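Local coordinates for protein ferulic acid decarboxylase 1 (Candida dubliniensis, PDB 4ZAD) that probably catalyses the reversible decarboxylation of aromatic acrylic acids such as ferulic, coumaric and cinnamic acid to vinyl products, using prenylated FMN with manganese, at residues T173-A178 / P224-V229; Y344-H349 / K354-V359; I409-I414 / A452-A457. All coordinates share one frame; numbering follows the deposited sequence.

The three contacts follow one another along the chain, and none touches another. Contact 1 belongs to the cofactor site: it lies in the Rift-related part of the UbiD family sequence, where 173-178 binds prenylated FMN and manganese and shares a potassium ion with helix 224-230. Contacts 2 and 3 fall in the C-terminal part and reach one mixed β-sheet, 2 at one of its two outermost strands within the chain, 356-360, and 3 at the start of its middle strand, 412-417; their nearest atoms are about 7 Å apart. Contact 3 is about 10 Å from contact 1 by nearest atoms, and the H411 side chain about 14 Å from the cofactor. Contact 2 lies away from the cofactor site, its centre about 24 Å from that of contact 1.

Contact 1. Residues T173-A178 / P224-V229; sequences TNWSIA and PAAILV. With MN (manganese (II) ion), chain C; K (potassium ion), chain D; 4LU (1-deoxy-5-O-phosphono-1-(3,3,4,5-tetramethyl-9,11-dioxo-2,3,8,9,10,11-hexahydro-7H-quinolino[1,8-fg]pteridin-12-ium-7-y l)-D-ribitol), chain E.
Apolar contact between W175 and I177 on one segment and A226 and I227 on the other closes this buried interface. The W175 ring meets A226 obliquely, CZ3 lying 3.9 Å from A226 CB. Two residues on, I177 and I227 cross at about a right angle, with I177 CD1 4.0 Å from I227 CG1. That same CD1 also packs on methyl C8M of the cofactor, while I177 CG2 lies against its C7 and C13.

Metal bonds make the second link. Potassium is held by W175 O at 3.1 Å and V229 O at 3.0 Å, as well as by O5' and phosphate oxygen O2P of the cofactor; S230 O, M232 O and E240 OE1 complete its shell. Here a strand of the antiparallel sheet in the prenylated-FMN-binding part of the UbiD fold shares an ion with the C-terminal part of helix 224-230. Manganese takes N174 OD1 at 2.1 Å, together with O2P, two waters and E240.

Hydrogen bonds fix the cofactor to 173-178. With CG anti to the backbone N (chi1 -163°), N174 turns both amide atoms to the phosphate end: ND2 donates to O2P over 2.9 Å at 154° while OD1 holds manganese. Cofactor O2' donates to I177 O, 2.9 Å away.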
loop_
_atom_site.group_PDB
_atom_site.type_symbol
_atom_site.label_atom_id
_atom_site.label_comp_id
_atom_site.label_asym_id
_atom_site.label_seq_id
_atom_site.Cartn_x
_atom_site.Cartn_y
_atom_site.Cartn_z
ATOM N N THR A 173 -30.779 25.449 3.772
ATOM C CA THR A 173 -30.133 25.818 2.507
ATOM C C THR A 173 -28.881 25.016 2.387
ATOM O O THR A 173 -27.942 25.216 3.172
ATOM C CB THR A 173 -29.767 27.310 2.451
ATOM O OG1 THR A 173 -30.973 28.091 2.481
ATOM C CG2 THR A 173 -28.970 27.631 1.171
ATOM N N ASN A 174 -28.863 24.089 1.435
ATOM C CA ASN A 174 -27.751 23.160 1.309
ATOM C C ASN A 174 -26.752 23.618 0.253
ATOM O O ASN A 174 -27.147 24.038 -0.830
ATOM C CB ASN A 174 -28.248 21.753 0.976
ATOM C CG ASN A 174 -27.200 20.693 1.242
ATOM O OD1 ASN A 174 -27.071 20.197 2.367
ATOM N ND2 ASN A 174 -26.433 20.343 0.207
ATOM N N TRP A 175 -25.463 23.526 0.572
ATOM C CA TRP A 175 -24.386 23.806 -0.388
ATOM C C TRP A 175 -23.580 22.523 -0.533
ATOM O O TRP A 175 -23.080 21.979 0.476
ATOM C CB TRP A 175 -23.477 24.930 0.110
ATOM C CG TRP A 175 -24.082 26.328 0.170
ATOM C CD1 TRP A 175 -25.368 26.692 -0.103
ATOM C CD2 TRP A 175 -23.402 27.540 0.562
ATOM N NE1 TRP A 175 -25.527 28.045 0.090
ATOM C CE2 TRP A 175 -24.337 28.586 0.507
ATOM C CE3 TRP A 175 -22.103 27.828 0.962
ATOM C CZ2 TRP A 175 -24.009 29.906 0.815
ATOM C CZ3 TRP A 175 -21.782 29.136 1.286
ATOM C CH2 TRP A 175 -22.733 30.163 1.182
ATOM N N SER A 176 -23.471 22.012 -1.757
ATOM C CA SER A 176 -22.729 20.776 -1.973
ATOM C C SER A 176 -22.111 20.696 -3.348
ATOM O O SER A 176 -22.438 21.494 -4.208
ATOM C CB SER A 176 -23.650 19.596 -1.794
ATOM O OG SER A 176 -24.622 19.624 -2.793
ATOM N N ILE A 177 -21.227 19.718 -3.543
ATOM C CA ILE A 177 -20.619 19.453 -4.858
ATOM C C ILE A 177 -21.240 18.202 -5.381
ATOM O O ILE A 177 -21.445 17.252 -4.635
ATOM C CB ILE A 177 -19.097 19.187 -4.796
ATOM C CG1 ILE A 177 -18.349 20.388 -4.237
ATOM C CG2 ILE A 177 -18.530 18.796 -6.186
ATOM C CD1 ILE A 177 -16.852 20.125 -4.089
ATOM N N ALA A 178 -21.534 18.206 -6.671
ATOM C CA ALA A 178 -22.000 17.008 -7.371
ATOM C C ALA A 178 -21.681 17.265 -8.799
ATOM O O ALA A 178 -21.673 18.408 -9.222
ATOM C CB ALA A 178 -23.522 16.774 -7.181
ATOM N N PRO A 224 -13.147 29.448 -0.989
ATOM C CA PRO A 224 -12.540 28.146 -0.765
ATOM C C PRO A 224 -13.007 27.411 0.506
ATOM O O PRO A 224 -13.086 26.206 0.484
ATOM C CB PRO A 224 -11.040 28.489 -0.667
ATOM C CG PRO A 224 -10.896 29.556 -1.646
ATOM C CD PRO A 224 -12.144 30.417 -1.463
ATOM N N ALA A 225 -13.276 28.088 1.599
ATOM C CA ALA A 225 -13.822 27.380 2.763
ATOM C C ALA A 225 -15.220 26.854 2.423
ATOM O O ALA A 225 -15.594 25.777 2.873
ATOM C CB ALA A 225 -13.880 28.279 3.998
ATOM N N ALA A 226 -15.971 27.613 1.622
ATOM C CA ALA A 226 -17.324 27.209 1.203
ATOM C C ALA A 226 -17.297 25.955 0.323
ATOM O O ALA A 226 -18.147 25.069 0.466
ATOM C CB ALA A 226 -18.058 28.374 0.454
ATOM N N ILE A 227 -16.332 25.875 -0.593
ATOM C CA ILE A 227 -16.273 24.722 -1.477
ATOM C C ILE A 227 -15.735 23.534 -0.680
ATOM O O ILE A 227 -16.133 22.418 -0.906
ATOM C CB ILE A 227 -15.462 25.001 -2.821
ATOM C CG1 ILE A 227 -15.857 24.000 -3.936
ATOM C CG2 ILE A 227 -13.922 24.952 -2.585
ATOM C CD1 ILE A 227 -17.212 24.273 -4.550
ATOM N N LEU A 228 -14.843 23.755 0.267
ATOM C CA LEU A 228 -14.429 22.637 1.148
ATOM C C LEU A 228 -15.676 21.996 1.857
ATOM O O LEU A 228 -16.010 20.805 1.691
ATOM C CB LEU A 228 -13.375 23.123 2.163
ATOM C CG LEU A 228 -12.611 22.030 2.950
ATOM C CD1 LEU A 228 -11.141 22.412 3.262
ATOM C CD2 LEU A 228 -13.368 21.686 4.240
ATOM N N VAL A 229 -16.386 22.802 2.636
ATOM C CA VAL A 229 -17.605 22.306 3.299
ATOM C C VAL A 229 -18.652 21.775 2.305
ATOM O O VAL A 229 -19.346 20.816 2.614
ATOM C CB VAL A 229 -18.201 23.353 4.253
ATOM C CG1 VAL A 229 -19.478 22.852 4.899
ATOM C CG2 VAL A 229 -17.157 23.676 5.326
HETATM MN MN MN C . -25.450 19.181 3.291
HETATM K K K D . -22.034 19.517 2.040
HETATM C C9 4LU E . -16.911 15.682 -4.146
HETATM C C8 4LU E . -15.940 16.517 -4.715
HETATM C C7 4LU E . -15.785 16.589 -6.107
HETATM C C10 4LU E . -20.133 14.181 -5.135
HETATM C C6 4LU E . -16.625 15.693 -6.952
HETATM N N3 4LU E . -22.208 13.332 -6.694
HETATM C C2 4LU E . -22.382 13.462 -5.373
HETATM C C13 4LU E . -17.202 17.007 -8.844
HETATM C C5 4LU E . -16.532 15.724 -8.416
HETATM C C1 4LU E . -18.319 13.962 -8.338
HETATM O O2 4LU E . -23.504 13.203 -4.919
HETATM N N1 4LU E . -21.352 13.879 -4.597
HETATM C C4 4LU E . -21.022 13.597 -7.278
HETATM O O4 4LU E . -21.005 13.432 -8.522
HETATM C C4A 4LU E . -19.950 14.018 -6.526
HETATM N N5 4LU E . -18.454 14.008 -7.043
HETATM C C3 4LU E . -17.422 14.759 -9.040
HETATM C C12 4LU E . -15.108 15.706 -8.963
HETATM C C5A 4LU E . -17.604 14.795 -6.286
HETATM C C7M 4LU E . -14.773 17.489 -6.766
HETATM C C8M 4LU E . -15.126 17.357 -3.766
HETATM C C9A 4LU E . -17.844 14.955 -4.902
HETATM N N10 4LU E . -19.122 14.617 -4.333
HETATM C "C1'" 4LU E . -19.232 14.174 -2.936
HETATM C "C2'" 4LU E . -20.063 15.210 -2.178
HETATM O "O2'" 4LU E . -19.559 16.523 -2.498
HETATM C "C3'" 4LU E . -20.058 14.970 -0.663
HETATM O "O3'" 4LU E . -20.678 13.701 -0.367
HETATM C "C4'" 4LU E . -20.788 16.089 0.111
HETATM O "O4'" 4LU E . -21.044 15.651 1.449
HETATM C "C5'" 4LU E . -22.145 16.433 -0.528
HETATM O "O5'" 4LU E . -22.875 17.413 0.183
HETATM P P 4LU E . -24.121 17.077 1.109
HETATM O O2P 4LU E . -24.581 18.509 1.376
HETATM O O3P 4LU E . -23.489 16.300 2.284
HETATM O O1P 4LU E . -25.055 16.225 0.276
HETATM O O HOH W 1 -24.031 17.756 4.397
HETATM O O HOH W 2 -26.367 19.761 5.360
#

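Contact 2. Residues Y344-H349 / K354-V359; sequences YLISQH and KIVEDV
No ring, amide or carboxylate face enters the meeting of I346 with V356 and V359; the H349 imidazole, which takes no part in it, pairs edge-to-face with F396 outside the two segments. The contact itself is wholly aliphatic, with no hydrogen bond between the segments, and I346 supplies both points of touch through its two different branches.

The first is the CG2 methyl, which sits over the branched end of V356: it lies 3.8 Å from V356 CB, with both V356 methyls within 4.0 Å. Such nearly equal distances show that the methyl rests on the whole isopropyl group and not on a single tip. The second is CD1, 3.9 Å from V359 CG1. I346 has CG1 anti to its carbonyl carbon (chi1 -83°) and an extended chi2 of -177°, which carries CD1 beyond V356 to V359 farther along the strand. The backbones stay well apart, I346 CA being 7.6 Å from V356 CA.

In the short connection the H349 side chain caps the start of helix 352-355, ND1 making weak hydrogen bonds to V351 N and L352 N. I346 also packs on F396 of helix 386-399. Strand 356-360 pairs antiparallel with strand 369-374, where V356 meets V372 and I374 and V359 meets L370. Through I346, helix 334-347 lies against 356-360, one of the two outermost strands of the C-terminal mixed sheet within this chain.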
loop_
_atom_site.group_PDB
_atom_site.type_symbol
_atom_site.label_atom_id
_atom_site.label_comp_id
_atom_site.label_asym_id
_atom_site.label_seq_id
_atom_site.Cartn_x
_atom_site.Cartn_y
_atom_site.Cartn_z
ATOM N N TYR A 344 -15.787 13.782 14.184
ATOM C CA TYR A 344 -16.689 14.555 14.985
ATOM C C TYR A 344 -17.762 13.654 15.575
ATOM O O TYR A 344 -17.894 13.560 16.781
ATOM C CB TYR A 344 -17.304 15.754 14.258
ATOM C CG TYR A 344 -18.240 16.493 15.193
ATOM C CD1 TYR A 344 -17.743 17.261 16.264
ATOM C CD2 TYR A 344 -19.613 16.341 15.090
ATOM C CE1 TYR A 344 -18.610 17.878 17.171
ATOM C CE2 TYR A 344 -20.471 16.950 15.984
ATOM C CZ TYR A 344 -19.973 17.710 17.012
ATOM O OH TYR A 344 -20.865 18.319 17.878
ATOM N N LEU A 345 -18.508 12.969 14.727
ATOM C CA LEU A 345 -19.588 12.127 15.198
ATOM C C LEU A 345 -19.159 11.094 16.251
ATOM O O LEU A 345 -19.911 10.797 17.165
ATOM C CB LEU A 345 -20.267 11.450 13.998
ATOM C CG LEU A 345 -21.131 12.384 13.150
ATOM C CD1 LEU A 345 -21.809 11.654 12.003
ATOM C CD2 LEU A 345 -22.198 12.991 14.069
ATOM N N ILE A 346 -17.943 10.571 16.140
ATOM C CA ILE A 346 -17.457 9.486 17.015
ATOM C C ILE A 346 -17.161 10.025 18.420
ATOM O O ILE A 346 -17.497 9.442 19.435
ATOM C CB ILE A 346 -16.200 8.842 16.393
ATOM C CG1 ILE A 346 -16.602 7.816 15.349
ATOM C CG2 ILE A 346 -15.386 8.162 17.402
ATOM C CD1 ILE A 346 -15.416 7.048 14.707
ATOM N N SER A 347 -16.432 11.112 18.432
ATOM C CA SER A 347 -16.398 12.119 19.489
ATOM C C SER A 347 -17.606 12.258 20.396
ATOM O O SER A 347 -17.490 12.518 21.564
ATOM C CB SER A 347 -16.292 13.414 18.738
ATOM O OG SER A 347 -16.216 14.516 19.559
ATOM N N GLN A 348 -18.782 12.172 19.820
ATOM C CA GLN A 348 -19.997 12.373 20.558
ATOM C C GLN A 348 -20.588 11.050 20.987
ATOM O O GLN A 348 -21.629 11.052 21.610
ATOM C CB GLN A 348 -20.997 13.125 19.689
ATOM C CG GLN A 348 -20.572 14.524 19.369
ATOM C CD GLN A 348 -20.569 15.432 20.595
ATOM O OE1 GLN A 348 -19.519 15.919 21.015
ATOM N NE2 GLN A 348 -21.750 15.656 21.176
ATOM N N HIS A 349 -19.934 9.931 20.644
ATOM C CA HIS A 349 -20.404 8.594 21.009
ATOM C C HIS A 349 -19.857 8.232 22.353
ATOM O O HIS A 349 -18.630 8.189 22.514
ATOM C CB HIS A 349 -19.936 7.541 20.026
ATOM C CG HIS A 349 -20.725 6.273 20.080
ATOM N ND1 HIS A 349 -20.456 5.267 20.975
ATOM C CD2 HIS A 349 -21.780 5.849 19.340
ATOM C CE1 HIS A 349 -21.305 4.272 20.778
ATOM N NE2 HIS A 349 -22.121 4.599 19.791
ATOM N N LYS A 354 -14.144 7.284 23.910
ATOM C CA LYS A 354 -13.118 6.963 24.917
ATOM C C LYS A 354 -11.879 6.291 24.312
ATOM O O LYS A 354 -10.772 6.409 24.861
ATOM C CB LYS A 354 -13.683 6.015 25.994
ATOM C CG LYS A 354 -14.827 6.548 26.892
ATOM C CD LYS A 354 -15.051 5.567 28.081
ATOM C CE LYS A 354 -16.526 5.156 28.353
ATOM N NZ LYS A 354 -16.669 3.669 28.679
ATOM N N ILE A 355 -12.084 5.554 23.213
ATOM C CA ILE A 355 -11.053 4.703 22.613
ATOM C C ILE A 355 -10.549 5.124 21.249
ATOM O O ILE A 355 -9.458 4.729 20.880
ATOM C CB ILE A 355 -11.535 3.236 22.439
ATOM C CG1 ILE A 355 -12.772 3.165 21.544
ATOM C CG2 ILE A 355 -11.757 2.559 23.798
ATOM C CD1 ILE A 355 -13.261 1.762 21.317
ATOM N N VAL A 356 -11.327 5.895 20.489
ATOM C CA VAL A 356 -10.932 6.242 19.120
ATOM C C VAL A 356 -10.116 7.498 19.102
ATOM O O VAL A 356 -10.635 8.580 19.385
ATOM C CB VAL A 356 -12.124 6.480 18.183
ATOM C CG1 VAL A 356 -11.620 7.030 16.817
ATOM C CG2 VAL A 356 -12.934 5.227 18.010
ATOM N N GLU A 357 -8.857 7.382 18.690
ATOM C CA GLU A 357 -7.958 8.537 18.674
ATOM C C GLU A 357 -8.060 9.381 17.423
ATOM O O GLU A 357 -7.864 10.593 17.473
ATOM C CB GLU A 357 -6.518 8.087 18.844
ATOM C CG GLU A 357 -6.135 7.909 20.323
ATOM C CD GLU A 357 -4.702 7.406 20.508
ATOM O OE1 GLU A 357 -3.803 7.864 19.757
ATOM O OE2 GLU A 357 -4.481 6.550 21.399
ATOM N N ASP A 358 -8.348 8.736 16.297
ATOM C CA ASP A 358 -8.280 9.359 14.970
ATOM C C ASP A 358 -8.872 8.396 13.958
ATOM O O ASP A 358 -8.905 7.192 14.194
ATOM C CB ASP A 358 -6.834 9.674 14.590
ATOM C CG ASP A 358 -6.411 11.102 14.926
ATOM O OD1 ASP A 358 -7.267 12.017 15.025
ATOM O OD2 ASP A 358 -5.193 11.312 15.076
ATOM N N VAL A 359 -9.391 8.933 12.861
ATOM C CA VAL A 359 -9.801 8.132 11.726
ATOM C C VAL A 359 -9.320 8.826 10.466
ATOM O O VAL A 359 -9.233 10.051 10.423
ATOM C CB VAL A 359 -11.344 7.899 11.663
ATOM C CG1 VAL A 359 -11.895 7.557 13.042
ATOM C CG2 VAL A 359 -12.075 9.080 11.057
#

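Contact 3. Residues I409-I414 / A452-A457; sequences ILHEII and ALAPFA
H411 presents one face of its imidazole to the rim of the F456 ring, the CE1-CZ side of the phenyl overlapping the CG-CD2 side of the histidine. F456 CE1 comes within 3.3 Å of H411 CD2, and F456 CZ lies 3.7 Å from H411 CG. The ring planes are turned 70° against each other with centroids 4.9 Å apart, the signature of a T-shaped pair in which phenylalanine offers the edge and histidine the face. CZ stands above the imidazole plane but is displaced toward its rim, so the stack is off-centre. F456 holds CG between its backbone N and carbonyl carbon (chi1 49°), a setting that folds the ring back beside its own segment, where A454 CB lies over one of its faces.

A454 adds a looser oblique contact, its CB 4.4 Å from H411 CE1. It is also the N-cap residue of helix 455-458, and its carbonyl accepts a weak hydrogen bond from A457 N. The H411 backbone is hydrogen-bonded to L368 and C471, and F451 packs on its side chain. H436 of the second subunit packs on F456.

The T-shaped pair thus joins the entry to strand 412-417, the middle strand of the five-stranded mixed sheet in the UbiD C-terminal domain, to a short helix that also meets the partner subunit of the homodimer.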
loop_
_atom_site.group_PDB
_atom_site.type_symbol
_atom_site.label_atom_id
_atom_site.label_comp_id
_atom_site.label_asym_id
_atom_site.label_seq_id
_atom_site.Cartn_x
_atom_site.Cartn_y
_atom_site.Cartn_z
ATOM N N ILE A 409 -19.841 5.956 1.503
ATOM C CA ILE A 409 -18.804 5.586 0.522
ATOM C C ILE A 409 -17.804 4.565 1.016
ATOM O O ILE A 409 -17.009 4.078 0.246
ATOM C CB ILE A 409 -18.010 6.780 0.012
ATOM C CG1 ILE A 409 -16.924 7.176 1.012
ATOM C CG2 ILE A 409 -18.963 7.944 -0.347
ATOM C CD1 ILE A 409 -16.489 8.619 0.857
ATOM N N LEU A 410 -17.827 4.256 2.298
ATOM C CA LEU A 410 -16.765 3.453 2.917
ATOM C C LEU A 410 -17.094 1.984 2.803
ATOM O O LEU A 410 -18.278 1.632 2.928
ATOM C CB LEU A 410 -16.586 3.874 4.383
ATOM C CG LEU A 410 -16.058 5.316 4.535
ATOM C CD1 LEU A 410 -16.140 5.760 6.011
ATOM C CD2 LEU A 410 -14.655 5.528 3.997
ATOM N N HIS A 411 -16.419 1.018 2.478
ATOM C CA HIS A 411 -16.630 -0.339 2.421
ATOM C C HIS A 411 -15.837 -1.252 3.373
ATOM O O HIS A 411 -16.217 -2.379 3.581
ATOM C CB HIS A 411 -16.529 -0.891 1.022
ATOM C CG HIS A 411 -17.811 -0.867 0.238
ATOM N ND1 HIS A 411 -18.400 0.306 -0.197
ATOM C CD2 HIS A 411 -18.554 -1.871 -0.284
ATOM C CE1 HIS A 411 -19.473 0.021 -0.913
ATOM N NE2 HIS A 411 -19.598 -1.290 -0.967
ATOM N N GLU A 412 -14.744 -0.764 3.945
ATOM C CA GLU A 412 -13.970 -1.557 4.880
ATOM C C GLU A 412 -13.442 -0.640 5.975
ATOM O O GLU A 412 -12.881 0.420 5.700
ATOM C CB GLU A 412 -12.844 -2.275 4.151
ATOM C CG GLU A 412 -11.987 -3.149 5.049
ATOM C CD GLU A 412 -11.441 -4.388 4.367
ATOM O OE1 GLU A 412 -11.638 -4.553 3.145
ATOM O OE2 GLU A 412 -10.821 -5.204 5.065
ATOM N N ILE A 413 -13.686 -1.020 7.221
ATOM C CA ILE A 413 -13.293 -0.214 8.361
ATOM C C ILE A 413 -12.219 -1.047 9.017
ATOM O O ILE A 413 -12.378 -2.262 9.128
ATOM C CB ILE A 413 -14.412 -0.003 9.360
ATOM C CG1 ILE A 413 -15.702 0.457 8.659
ATOM C CG2 ILE A 413 -13.945 0.978 10.451
ATOM C CD1 ILE A 413 -15.614 1.825 7.943
ATOM N N ILE A 414 -11.126 -0.400 9.411
ATOM C CA ILE A 414 -9.939 -1.099 9.802
ATOM C C ILE A 414 -9.549 -0.688 11.196
ATOM O O ILE A 414 -9.196 0.429 11.428
ATOM C CB ILE A 414 -8.846 -0.783 8.855
ATOM C CG1 ILE A 414 -9.175 -1.413 7.485
ATOM C CG2 ILE A 414 -7.542 -1.316 9.391
ATOM C CD1 ILE A 414 -8.127 -1.184 6.454
ATOM N N ALA A 452 -22.838 2.602 -4.738
ATOM C CA ALA A 452 -23.003 2.308 -6.186
ATOM C C ALA A 452 -21.851 2.694 -7.112
ATOM O O ALA A 452 -21.741 2.106 -8.168
ATOM C CB ALA A 452 -24.318 2.933 -6.737
ATOM N N LEU A 453 -21.031 3.679 -6.760
ATOM C CA LEU A 453 -19.844 3.972 -7.581
ATOM C C LEU A 453 -18.671 2.986 -7.405
ATOM O O LEU A 453 -17.888 2.839 -8.339
ATOM C CB LEU A 453 -19.343 5.397 -7.383
ATOM C CG LEU A 453 -20.033 6.532 -8.164
ATOM C CD1 LEU A 453 -21.534 6.719 -7.757
ATOM C CD2 LEU A 453 -19.234 7.855 -7.996
ATOM N N ALA A 454 -18.528 2.319 -6.255
ATOM C CA ALA A 454 -17.460 1.324 -6.086
ATOM C C ALA A 454 -17.455 0.468 -7.321
ATOM O O ALA A 454 -18.517 -0.024 -7.721
ATOM C CB ALA A 454 -17.685 0.429 -4.894
ATOM N N PRO A 455 -16.268 0.288 -7.943
ATOM C CA PRO A 455 -16.230 -0.509 -9.134
ATOM C C PRO A 455 -16.712 -1.923 -8.925
ATOM O O PRO A 455 -17.469 -2.446 -9.778
ATOM C CB PRO A 455 -14.752 -0.465 -9.509
ATOM C CG PRO A 455 -14.353 0.865 -9.092
ATOM C CD PRO A 455 -15.016 1.054 -7.794
ATOM N N PHE A 456 -16.285 -2.534 -7.812
ATOM C CA PHE A 456 -16.664 -3.912 -7.520
ATOM C C PHE A 456 -18.187 -4.055 -7.430
ATOM O O PHE A 456 -18.710 -5.133 -7.699
ATOM C CB PHE A 456 -15.944 -4.477 -6.273
ATOM C CG PHE A 456 -15.988 -3.582 -5.047
ATOM C CD1 PHE A 456 -17.152 -3.406 -4.337
ATOM C CD2 PHE A 456 -14.842 -2.967 -4.578
ATOM C CE1 PHE A 456 -17.164 -2.604 -3.200
ATOM C CE2 PHE A 456 -14.857 -2.175 -3.433
ATOM C CZ PHE A 456 -15.995 -1.983 -2.759
ATOM N N ALA A 457 -18.876 -2.958 -7.083
ATOM C CA ALA A 457 -20.348 -2.910 -7.104
ATOM C C ALA A 457 -20.915 -2.550 -8.490
ATOM O O ALA A 457 -21.855 -3.185 -8.945
ATOM C CB ALA A 457 -20.896 -1.964 -6.034
#